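Local coordinates for protein amide synthase (Vibrio cholerae, PDB 1L5A) that probably catalyses amide bond formation as a nonribosomal peptide synthetase condensation enzyme (VibH) of vibriobactin biosynthesis, at residues M1-W9 against L51-L62; A253-R263 against M275-R283. One frame throughout, in Å; residues are numbered along the deposited sequence.

Contact 1. Residues M1-W9 against L51-L62; sequences MLLAQKPFW and LFRARFSAQGEL
Trp9 and Met1 pack against Phe56 and Gly60, at the tip of a beta hairpin within residues 51-62. The six-membered ring of Trp9 does most of the touching. Its CZ2 comes within 3.3 Å of Gly60 CA, and its CH2 lies 3.4 Å from Ser57 O. CZ3 meets Phe56 CB at 3.7 Å. The Trp9 and Phe56 side chains slide past each other in opposite directions, with their planes inclined at 32°, so they form an oblique pair. Met1 crosses Phe56 at about a right angle. Its terminal CE sits 3.5 Å from Phe56 CE2 and also approaches Gly60 O. The same methyl group lies above the Trp9 ring, offset toward the rim. Trp9 reaches the turn because its CG is anti to the backbone N (chi1 169°). Gln5 OE1 lies 4.2 Å from Leu62 CD1, and its NE2 faces Leu51 CD2. No hydrogen bond joins the segments.

The hairpin joins strands 54-56 and 62-64 through a type I turn from Ser57 to Gly60. Gly60 has positive phi, which favours glycine. Ser57 OG makes an ST turn with Gln59 N at 2.9 Å and takes a second bond from Glu61 N.

Trp9 sits on helix 6-14. Just ahead of that helix, Gln5 OE1 accepts from Leu2 N at 2.9 Å, on a lone pair, and so ties down the chain next to Met1. Gln5 NE2 bonds Ile127 O, within the HHxxxDG motif of condensation domains. Further out, Trp9 also touches Ile101, and Leu2 packs on helix 161-172.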
loop_
_atom_site.group_PDB
_atom_site.type_symbol
_atom_site.label_atom_id
_atom_site.label_comp_id
_atom_site.label_asym_id
_atom_site.label_seq_id
_atom_site.Cartn_x
_atom_site.Cartn_y
_atom_site.Cartn_z
ATOM N N MET A 1 21.967 4.150 -14.607
ATOM C CA MET A 1 22.620 3.835 -13.302
ATOM C C MET A 1 21.794 4.398 -12.148
ATOM O O MET A 1 21.290 5.517 -12.223
ATOM C CB MET A 1 24.021 4.433 -13.255
ATOM C CG MET A 1 24.824 3.997 -12.047
ATOM S SD MET A 1 26.439 4.791 -11.947
ATOM C CE MET A 1 27.304 4.195 -13.383
ATOM N N LEU A 2 21.648 3.609 -11.093
ATOM C CA LEU A 2 20.884 4.006 -9.919
ATOM C C LEU A 2 21.684 4.916 -8.979
ATOM O O LEU A 2 22.894 4.740 -8.800
ATOM C CB LEU A 2 20.451 2.760 -9.141
ATOM C CG LEU A 2 19.438 1.809 -9.773
ATOM C CD1 LEU A 2 19.323 0.541 -8.912
ATOM C CD2 LEU A 2 18.095 2.530 -9.917
ATOM N N LEU A 3 21.007 5.885 -8.371
ATOM C CA LEU A 3 21.678 6.784 -7.448
ATOM C C LEU A 3 22.619 6.001 -6.519
ATOM O O LEU A 3 23.778 6.374 -6.330
ATOM C CB LEU A 3 20.645 7.542 -6.627
ATOM C CG LEU A 3 21.214 8.567 -5.653
ATOM C CD1 LEU A 3 22.051 9.606 -6.396
ATOM C CD2 LEU A 3 20.064 9.209 -4.907
ATOM N N ALA A 4 22.127 4.901 -5.958
ATOM C CA ALA A 4 22.934 4.086 -5.061
ATOM C C ALA A 4 24.232 3.540 -5.700
ATOM O O ALA A 4 25.183 3.189 -4.980
ATOM C CB ALA A 4 22.091 2.927 -4.501
ATOM N N GLN A 5 24.282 3.467 -7.027
ATOM C CA GLN A 5 25.486 2.971 -7.716
ATOM C C GLN A 5 26.481 4.094 -8.029
ATOM O O GLN A 5 27.679 3.834 -8.159
ATOM C CB GLN A 5 25.127 2.253 -9.031
ATOM C CG GLN A 5 24.275 0.989 -8.858
ATOM C CD GLN A 5 23.749 0.427 -10.177
ATOM O OE1 GLN A 5 23.013 1.092 -10.898
ATOM N NE2 GLN A 5 24.126 -0.803 -10.488
ATOM N N LYS A 6 25.987 5.329 -8.154
ATOM C CA LYS A 6 26.839 6.471 -8.477
ATOM C C LYS A 6 28.086 6.614 -7.570
ATOM O O LYS A 6 29.209 6.703 -8.062
ATOM C CB LYS A 6 26.026 7.776 -8.425
ATOM C CG LYS A 6 24.842 7.863 -9.386
ATOM C CD LYS A 6 25.214 8.475 -10.735
ATOM C CE LYS A 6 24.055 8.408 -11.762
ATOM N NZ LYS A 6 22.858 9.255 -11.454
ATOM N N PRO A 7 27.911 6.636 -6.241
ATOM C CA PRO A 7 29.128 6.781 -5.442
ATOM C C PRO A 7 30.191 5.723 -5.696
ATOM O O PRO A 7 31.380 6.033 -5.656
ATOM C CB PRO A 7 28.613 6.821 -3.992
ATOM C CG PRO A 7 27.281 6.161 -4.058
ATOM C CD PRO A 7 26.711 6.555 -5.392
ATOM N N PHE A 8 29.786 4.483 -5.975
ATOM C CA PHE A 8 30.780 3.445 -6.250
ATOM C C PHE A 8 31.481 3.762 -7.561
ATOM O O PHE A 8 32.695 3.622 -7.695
ATOM C CB PHE A 8 30.141 2.047 -6.329
ATOM C CG PHE A 8 29.664 1.533 -5.005
ATOM C CD1 PHE A 8 28.320 1.559 -4.677
ATOM C CD2 PHE A 8 30.571 1.084 -4.055
ATOM C CE1 PHE A 8 27.876 1.148 -3.414
ATOM C CE2 PHE A 8 30.139 0.672 -2.785
ATOM C CZ PHE A 8 28.786 0.705 -2.465
ATOM N N TRP A 9 30.695 4.203 -8.522
ATOM C CA TRP A 9 31.211 4.529 -9.827
ATOM C C TRP A 9 32.240 5.650 -9.735
ATOM O O TRP A 9 33.285 5.599 -10.388
ATOM C CB TRP A 9 30.054 4.932 -10.739
ATOM C CG TRP A 9 30.502 5.532 -12.013
ATOM C CD1 TRP A 9 30.441 6.847 -12.362
ATOM C CD2 TRP A 9 31.130 4.851 -13.108
ATOM N NE1 TRP A 9 30.992 7.028 -13.609
ATOM C CE2 TRP A 9 31.419 5.819 -14.089
ATOM C CE3 TRP A 9 31.477 3.520 -13.349
ATOM C CZ2 TRP A 9 32.034 5.498 -15.292
ATOM C CZ3 TRP A 9 32.089 3.201 -14.538
ATOM C CH2 TRP A 9 32.362 4.186 -15.501
ATOM N N LEU A 51 21.914 -8.579 -13.287
ATOM C CA LEU A 51 22.927 -7.575 -13.010
ATOM C C LEU A 51 24.365 -8.100 -13.197
ATOM O O LEU A 51 25.264 -7.324 -13.497
ATOM C CB LEU A 51 22.716 -6.991 -11.605
ATOM C CG LEU A 51 23.218 -5.562 -11.410
ATOM C CD1 LEU A 51 22.625 -4.637 -12.480
ATOM C CD2 LEU A 51 22.844 -5.084 -10.018
ATOM N N PHE A 52 24.601 -9.396 -13.029
ATOM C CA PHE A 52 25.953 -9.896 -13.250
ATOM C C PHE A 52 26.362 -9.725 -14.727
ATOM O O PHE A 52 27.500 -10.007 -15.083
ATOM C CB PHE A 52 26.078 -11.381 -12.891
ATOM C CG PHE A 52 26.158 -11.657 -11.428
ATOM C CD1 PHE A 52 26.374 -12.955 -10.977
ATOM C CD2 PHE A 52 25.969 -10.645 -10.496
ATOM C CE1 PHE A 52 26.390 -13.246 -9.624
ATOM C CE2 PHE A 52 25.981 -10.925 -9.133
ATOM C CZ PHE A 52 26.189 -12.231 -8.697
ATOM N N ARG A 53 25.443 -9.290 -15.583
ATOM C CA ARG A 53 25.768 -9.091 -16.998
ATOM C C ARG A 53 25.946 -7.605 -17.289
ATOM O O ARG A 53 26.139 -7.192 -18.434
ATOM C CB ARG A 53 24.664 -9.652 -17.914
ATOM C CG ARG A 53 24.556 -11.185 -17.929
ATOM C CD ARG A 53 23.518 -11.692 -18.952
ATOM N NE ARG A 53 22.137 -11.334 -18.602
ATOM C CZ ARG A 53 21.435 -10.371 -19.189
ATOM N NH1 ARG A 53 21.977 -9.646 -20.175
ATOM N NH2 ARG A 53 20.187 -10.136 -18.794
ATOM N N ALA A 54 25.871 -6.802 -16.242
ATOM C CA ALA A 54 26.031 -5.372 -16.373
ATOM C C ALA A 54 27.450 -4.998 -16.783
ATOM O O ALA A 54 28.412 -5.674 -16.426
ATOM C CB ALA A 54 25.702 -4.699 -15.055
ATOM N N ARG A 55 27.554 -3.911 -17.539
ATOM C CA ARG A 55 28.825 -3.364 -17.994
ATOM C C ARG A 55 28.668 -1.848 -18.088
ATOM O O ARG A 55 27.559 -1.339 -18.310
ATOM C CB ARG A 55 29.225 -3.959 -19.352
ATOM C CG ARG A 55 29.552 -5.427 -19.239
ATOM C CD ARG A 55 30.432 -5.911 -20.337
ATOM N NE ARG A 55 30.843 -7.294 -20.111
ATOM C CZ ARG A 55 31.637 -7.966 -20.937
ATOM N NH1 ARG A 55 32.105 -7.371 -22.040
ATOM N NH2 ARG A 55 31.943 -9.236 -20.678
ATOM N N PHE A 56 29.769 -1.122 -17.902
ATOM C CA PHE A 56 29.694 0.331 -17.956
ATOM C C PHE A 56 30.543 0.955 -19.047
ATOM O O PHE A 56 31.657 0.501 -19.319
ATOM C CB PHE A 56 30.096 0.919 -16.606
ATOM C CG PHE A 56 29.232 0.467 -15.470
ATOM C CD1 PHE A 56 29.509 -0.708 -14.797
ATOM C CD2 PHE A 56 28.109 1.199 -15.104
ATOM C CE1 PHE A 56 28.683 -1.151 -13.780
ATOM C CE2 PHE A 56 27.278 0.764 -14.084
ATOM C CZ PHE A 56 27.563 -0.409 -13.422
ATOM N N SER A 57 30.009 2.000 -19.676
ATOM C CA SER A 57 30.742 2.721 -20.718
ATOM C C SER A 57 31.704 3.657 -20.001
ATOM O O SER A 57 31.633 3.813 -18.779
ATOM C CB SER A 57 29.800 3.571 -21.568
ATOM O OG SER A 57 29.540 4.807 -20.930
ATOM N N ALA A 58 32.595 4.283 -20.761
ATOM C CA ALA A 58 33.560 5.213 -20.186
ATOM C C ALA A 58 32.820 6.402 -19.575
ATOM O O ALA A 58 33.332 7.062 -18.672
ATOM C CB ALA A 58 34.533 5.686 -21.262
ATOM N N GLN A 59 31.607 6.646 -20.070
ATOM C CA GLN A 59 30.766 7.741 -19.606
ATOM C C GLN A 59 29.777 7.315 -18.517
ATOM O O GLN A 59 28.805 8.030 -18.240
ATOM C CB GLN A 59 29.969 8.326 -20.779
ATOM C CG GLN A 59 30.813 8.833 -21.932
ATOM C CD GLN A 59 31.593 7.730 -22.630
ATOM O OE1 GLN A 59 31.009 6.800 -23.190
ATOM N NE2 GLN A 59 32.924 7.831 -22.602
ATOM N N GLY A 60 30.007 6.145 -17.925
ATOM C CA GLY A 60 29.126 5.648 -16.880
ATOM C C GLY A 60 27.768 5.122 -17.334
ATOM O O GLY A 60 26.863 4.944 -16.504
ATOM N N GLU A 61 27.602 4.890 -18.636
ATOM C CA GLU A 61 26.337 4.360 -19.144
ATOM C C GLU A 61 26.309 2.855 -18.935
ATOM O O GLU A 61 27.202 2.139 -19.398
ATOM C CB GLU A 61 26.151 4.647 -20.633
ATOM C CG GLU A 61 25.142 3.698 -21.268
ATOM C CD GLU A 61 24.539 4.230 -22.548
ATOM O OE1 GLU A 61 23.737 5.194 -22.489
ATOM O OE2 GLU A 61 24.868 3.678 -23.615
ATOM N N LEU A 62 25.289 2.384 -18.224
ATOM C CA LEU A 62 25.147 0.972 -17.957
ATOM C C LEU A 62 24.442 0.354 -19.153
ATOM O O LEU A 62 23.438 0.875 -19.642
ATOM C CB LEU A 62 24.341 0.770 -16.681
ATOM C CG LEU A 62 24.106 -0.649 -16.159
ATOM C CD1 LEU A 62 23.656 -0.596 -14.705
ATOM C CD2 LEU A 62 23.064 -1.341 -17.003
#

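Contact 2. Residues A253-R263 against M275-R283; sequences APWLWLPFMNR and MVNSLPLLR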
loop_
_atom_site.group_PDB
_atom_site.type_symbol
_atom_site.label_atom_id
_atom_site.label_comp_id
_atom_site.label_asym_id
_atom_site.label_seq_id
_atom_site.Cartn_x
_atom_site.Cartn_y
_atom_site.Cartn_z
ATOM N N ALA A 253 28.873 10.777 20.635
ATOM C CA ALA A 253 28.442 10.331 19.318
ATOM C C ALA A 253 26.927 10.150 19.391
ATOM O O ALA A 253 26.423 9.157 19.907
ATOM C CB ALA A 253 29.126 9.018 18.952
ATOM N N PRO A 254 26.175 11.134 18.899
ATOM C CA PRO A 254 24.719 11.001 18.953
ATOM C C PRO A 254 24.137 10.030 17.929
ATOM O O PRO A 254 23.001 9.590 18.069
ATOM C CB PRO A 254 24.237 12.437 18.734
ATOM C CG PRO A 254 25.284 13.002 17.854
ATOM C CD PRO A 254 26.571 12.473 18.434
ATOM N N TRP A 255 24.911 9.681 16.910
ATOM C CA TRP A 255 24.398 8.785 15.891
ATOM C C TRP A 255 25.009 7.390 15.806
ATOM O O TRP A 255 26.189 7.194 16.111
ATOM C CB TRP A 255 24.530 9.455 14.542
ATOM C CG TRP A 255 23.826 10.769 14.448
ATOM C CD1 TRP A 255 24.377 12.014 14.576
ATOM C CD2 TRP A 255 22.455 10.972 14.088
ATOM N NE1 TRP A 255 23.435 12.979 14.296
ATOM C CE2 TRP A 255 22.248 12.364 13.994
ATOM C CE3 TRP A 255 21.381 10.106 13.828
ATOM C CZ2 TRP A 255 21.010 12.912 13.646
ATOM C CZ3 TRP A 255 20.155 10.648 13.485
ATOM C CH2 TRP A 255 19.980 12.041 13.394
ATOM N N LEU A 256 24.179 6.425 15.400
ATOM C CA LEU A 256 24.599 5.036 15.183
ATOM C C LEU A 256 24.119 4.744 13.771
ATOM O O LEU A 256 22.934 4.858 13.508
ATOM C CB LEU A 256 23.890 4.074 16.123
ATOM C CG LEU A 256 24.674 2.848 16.613
ATOM C CD1 LEU A 256 23.679 1.737 16.939
ATOM C CD2 LEU A 256 25.690 2.372 15.583
ATOM N N TRP A 257 25.015 4.375 12.859
ATOM C CA TRP A 257 24.602 4.097 11.495
ATOM C C TRP A 257 24.266 2.637 11.306
ATOM O O TRP A 257 24.935 1.760 11.863
ATOM C CB TRP A 257 25.672 4.519 10.501
ATOM C CG TRP A 257 25.851 6.009 10.391
ATOM C CD1 TRP A 257 26.545 6.820 11.245
ATOM C CD2 TRP A 257 25.315 6.864 9.372
ATOM N NE1 TRP A 257 26.476 8.126 10.817
ATOM C CE2 TRP A 257 25.729 8.183 9.673
ATOM C CE3 TRP A 257 24.524 6.643 8.233
ATOM C CZ2 TRP A 257 25.384 9.281 8.875
ATOM C CZ3 TRP A 257 24.180 7.739 7.433
ATOM C CH2 TRP A 257 24.611 9.040 7.760
ATOM N N LEU A 258 23.217 2.401 10.514
ATOM C CA LEU A 258 22.685 1.072 10.211
ATOM C C LEU A 258 22.541 0.820 8.731
ATOM O O LEU A 258 22.437 1.755 7.929
ATOM C CB LEU A 258 21.263 0.914 10.732
ATOM C CG LEU A 258 20.920 1.073 12.184
ATOM C CD1 LEU A 258 19.420 1.057 12.317
ATOM C CD2 LEU A 258 21.555 -0.057 12.966
ATOM N N PRO A 259 22.522 -0.459 8.350
ATOM C CA PRO A 259 22.350 -0.732 6.933
ATOM C C PRO A 259 20.915 -1.265 6.812
ATOM O O PRO A 259 20.568 -2.252 7.473
ATOM C CB PRO A 259 23.408 -1.807 6.653
ATOM C CG PRO A 259 23.371 -2.622 7.877
ATOM C CD PRO A 259 23.161 -1.605 9.028
ATOM N N PHE A 260 20.064 -0.582 6.049
ATOM C CA PHE A 260 18.707 -1.095 5.825
ATOM C C PHE A 260 18.768 -1.833 4.467
ATOM O O PHE A 260 19.025 -1.218 3.416
ATOM C CB PHE A 260 17.678 0.031 5.769
ATOM C CG PHE A 260 16.334 -0.418 5.262
ATOM C CD1 PHE A 260 15.716 -1.548 5.808
ATOM C CD2 PHE A 260 15.718 0.236 4.197
ATOM C CE1 PHE A 260 14.512 -2.020 5.299
ATOM C CE2 PHE A 260 14.508 -0.230 3.677
ATOM C CZ PHE A 260 13.906 -1.359 4.230
ATOM N N MET A 261 18.558 -3.148 4.495
ATOM C CA MET A 261 18.646 -3.969 3.284
ATOM C C MET A 261 17.829 -3.425 2.101
ATOM O O MET A 261 18.257 -3.508 0.938
ATOM C CB MET A 261 18.217 -5.409 3.597
ATOM C CG MET A 261 19.016 -6.083 4.697
ATOM S SD MET A 261 20.789 -5.895 4.413
ATOM C CE MET A 261 21.336 -5.041 5.885
ATOM N N ASN A 262 16.649 -2.878 2.397
ATOM C CA ASN A 262 15.807 -2.325 1.354
ATOM C C ASN A 262 15.255 -3.451 0.443
ATOM O O ASN A 262 15.051 -3.252 -0.750
ATOM C CB ASN A 262 16.632 -1.311 0.567
ATOM C CG ASN A 262 15.804 -0.158 0.058
ATOM O OD1 ASN A 262 14.863 0.288 0.702
ATOM N ND2 ASN A 262 16.163 0.342 -1.111
ATOM N N ARG A 263 15.025 -4.625 1.031
ATOM C CA ARG A 263 14.487 -5.799 0.334
ATOM C C ARG A 263 13.059 -6.033 0.827
ATOM O O ARG A 263 12.266 -6.707 0.182
ATOM C CB ARG A 263 15.291 -7.063 0.666
ATOM C CG ARG A 263 16.780 -6.986 0.389
ATOM C CD ARG A 263 17.076 -7.257 -1.048
ATOM N NE ARG A 263 18.472 -6.987 -1.355
ATOM C CZ ARG A 263 19.069 -7.340 -2.489
ATOM N NH1 ARG A 263 18.390 -8.002 -3.428
ATOM N NH2 ARG A 263 20.329 -6.986 -2.712
ATOM N N MET A 275 21.171 -2.756 -3.202
ATOM C CA MET A 275 20.034 -2.022 -2.676
ATOM C C MET A 275 20.239 -1.492 -1.258
ATOM O O MET A 275 19.511 -0.609 -0.822
ATOM C CB MET A 275 18.767 -2.901 -2.720
ATOM C CG MET A 275 18.249 -3.223 -4.114
ATOM S SD MET A 275 18.890 -4.772 -4.832
ATOM C CE MET A 275 18.184 -4.648 -6.474
ATOM N N VAL A 276 21.229 -2.027 -0.548
ATOM C CA VAL A 276 21.471 -1.627 0.822
ATOM C C VAL A 276 21.618 -0.103 0.944
ATOM O O VAL A 276 22.195 0.561 0.077
ATOM C CB VAL A 276 22.718 -2.391 1.407
ATOM C CG1 VAL A 276 24.018 -1.944 0.734
ATOM C CG2 VAL A 276 22.789 -2.182 2.874
ATOM N N ASN A 277 21.085 0.448 2.028
ATOM C CA ASN A 277 21.111 1.891 2.248
ATOM C C ASN A 277 21.546 2.162 3.677
ATOM O O ASN A 277 21.052 1.539 4.628
ATOM C CB ASN A 277 19.704 2.441 1.985
ATOM C CG ASN A 277 19.645 3.961 1.936
ATOM O OD1 ASN A 277 20.608 4.621 1.565
ATOM N ND2 ASN A 277 18.481 4.519 2.274
ATOM N N SER A 278 22.489 3.080 3.829
ATOM C CA SER A 278 23.018 3.440 5.149
ATOM C C SER A 278 22.196 4.560 5.758
ATOM O O SER A 278 22.063 5.639 5.176
ATOM C CB SER A 278 24.469 3.891 5.017
ATOM O OG SER A 278 25.260 2.863 4.471
ATOM N N LEU A 279 21.671 4.320 6.946
ATOM C CA LEU A 279 20.836 5.322 7.589
ATOM C C LEU A 279 21.257 5.636 9.013
ATOM O O LEU A 279 21.735 4.770 9.751
ATOM C CB LEU A 279 19.368 4.859 7.578
ATOM C CG LEU A 279 18.829 4.527 6.181
ATOM C CD1 LEU A 279 17.499 3.779 6.288
ATOM C CD2 LEU A 279 18.681 5.792 5.396
ATOM N N PRO A 280 21.092 6.900 9.419
ATOM C CA PRO A 280 21.482 7.233 10.788
ATOM C C PRO A 280 20.316 7.139 11.782
ATOM O O PRO A 280 19.223 7.617 11.515
ATOM C CB PRO A 280 22.043 8.649 10.637
ATOM C CG PRO A 280 21.150 9.231 9.592
ATOM C CD PRO A 280 21.037 8.108 8.575
ATOM N N LEU A 281 20.580 6.497 12.914
ATOM C CA LEU A 281 19.634 6.324 14.015
ATOM C C LEU A 281 20.078 7.296 15.108
ATOM O O LEU A 281 21.242 7.284 15.519
ATOM C CB LEU A 281 19.699 4.887 14.579
ATOM C CG LEU A 281 19.036 4.653 15.951
ATOM C CD1 LEU A 281 17.539 4.767 15.788
ATOM C CD2 LEU A 281 19.393 3.271 16.520
ATOM N N LEU A 282 19.177 8.153 15.567
ATOM C CA LEU A 282 19.533 9.086 16.632
ATOM C C LEU A 282 19.314 8.257 17.869
ATOM O O LEU A 282 18.197 7.805 18.125
ATOM C CB LEU A 282 18.614 10.302 16.632
ATOM C CG LEU A 282 19.112 11.455 17.511
ATOM C CD1 LEU A 282 20.550 11.801 17.117
ATOM C CD2 LEU A 282 18.216 12.675 17.349
ATOM N N ARG A 283 20.382 8.020 18.621
ATOM C CA ARG A 283 20.266 7.191 19.804
ATOM C C ARG A 283 19.448 7.866 20.876
ATOM O O ARG A 283 19.595 9.063 21.135
ATOM C CB ARG A 283 21.649 6.845 20.355
ATOM C CG ARG A 283 22.550 6.162 19.340
ATOM C CD ARG A 283 23.930 5.816 19.903
ATOM N NE ARG A 283 24.572 6.967 20.523
ATOM C CZ ARG A 283 24.475 7.256 21.815
ATOM N NH1 ARG A 283 23.769 6.464 22.619
ATOM N NH2 ARG A 283 25.065 8.345 22.293
HETATM O O HOH W 1 18.607 1.393 -2.636
#
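Pro280 packs on Trp257, and Leu282 on Trp255, along one face of a two-stranded antiparallel ribbon formed by strands 255-260 and 277-282. Pro280 CB stands 3.6 Å from the centroid of the six-membered ring of Trp257, almost on its normal, in a CH-pi contact. The two side chains lie side by side and point the same way. Leu282 CD1 makes the matching contact over the centre of the Trp255 six-membered ring. Both indoles swing over the partner strand because CG is anti to the carbonyl carbon (chi1 -58° in Trp255). On the other face, Phe260 CB meets Leu279 CD1 at 3.8 Å. Leu258 and Leu281 there pack against helices 234-249 and 291-307, while the backbone of Trp257 bonds to Pro332 and Ile334 and so ties the ribbon to strand 333-337.

Paired backbone bonds join Leu256 with Leu281, Leu258 with Leu279, and Phe260 with Asn277.

The ends are polar. Met275 SD lies 3.4 Å from Arg263 NH2, over one guanidinium face. Trp255 NE1 bonds to Pro192 O, Arg263 donates to Ala268 O and forms a salt bridge with Asp130 of the HHxxxDG motif, and Arg283 pairs with Glu247. Arg283 also grips Ala253 side-on: its NE and NH2 each lie 2.9 Å from Ala253 O, which stays in the guanidinium plane.

How the contacts relate
Contact 2 is the core contact: a buried strand pair, its centre about 12 Å from the centre of the chain. Contact 1 is partly buried, with its centre about 20 Å from the same point. The two do not touch; their centres are about 23 Å apart. Backbone hydrogen bonds unite 253-263 with 275-283, whereas side chains of 1-9 pack on both backbone and side chains of 51-62, with no hydrogen bond between them. Aromatic rings matter in both, but contact 1 pairs them obliquely and contact 2 covers them with aliphatic carbons. They share neighbours. Ala4 touches Arg312, which bonds Val276 O, and both contacts also bond to the HHxxxDG segment.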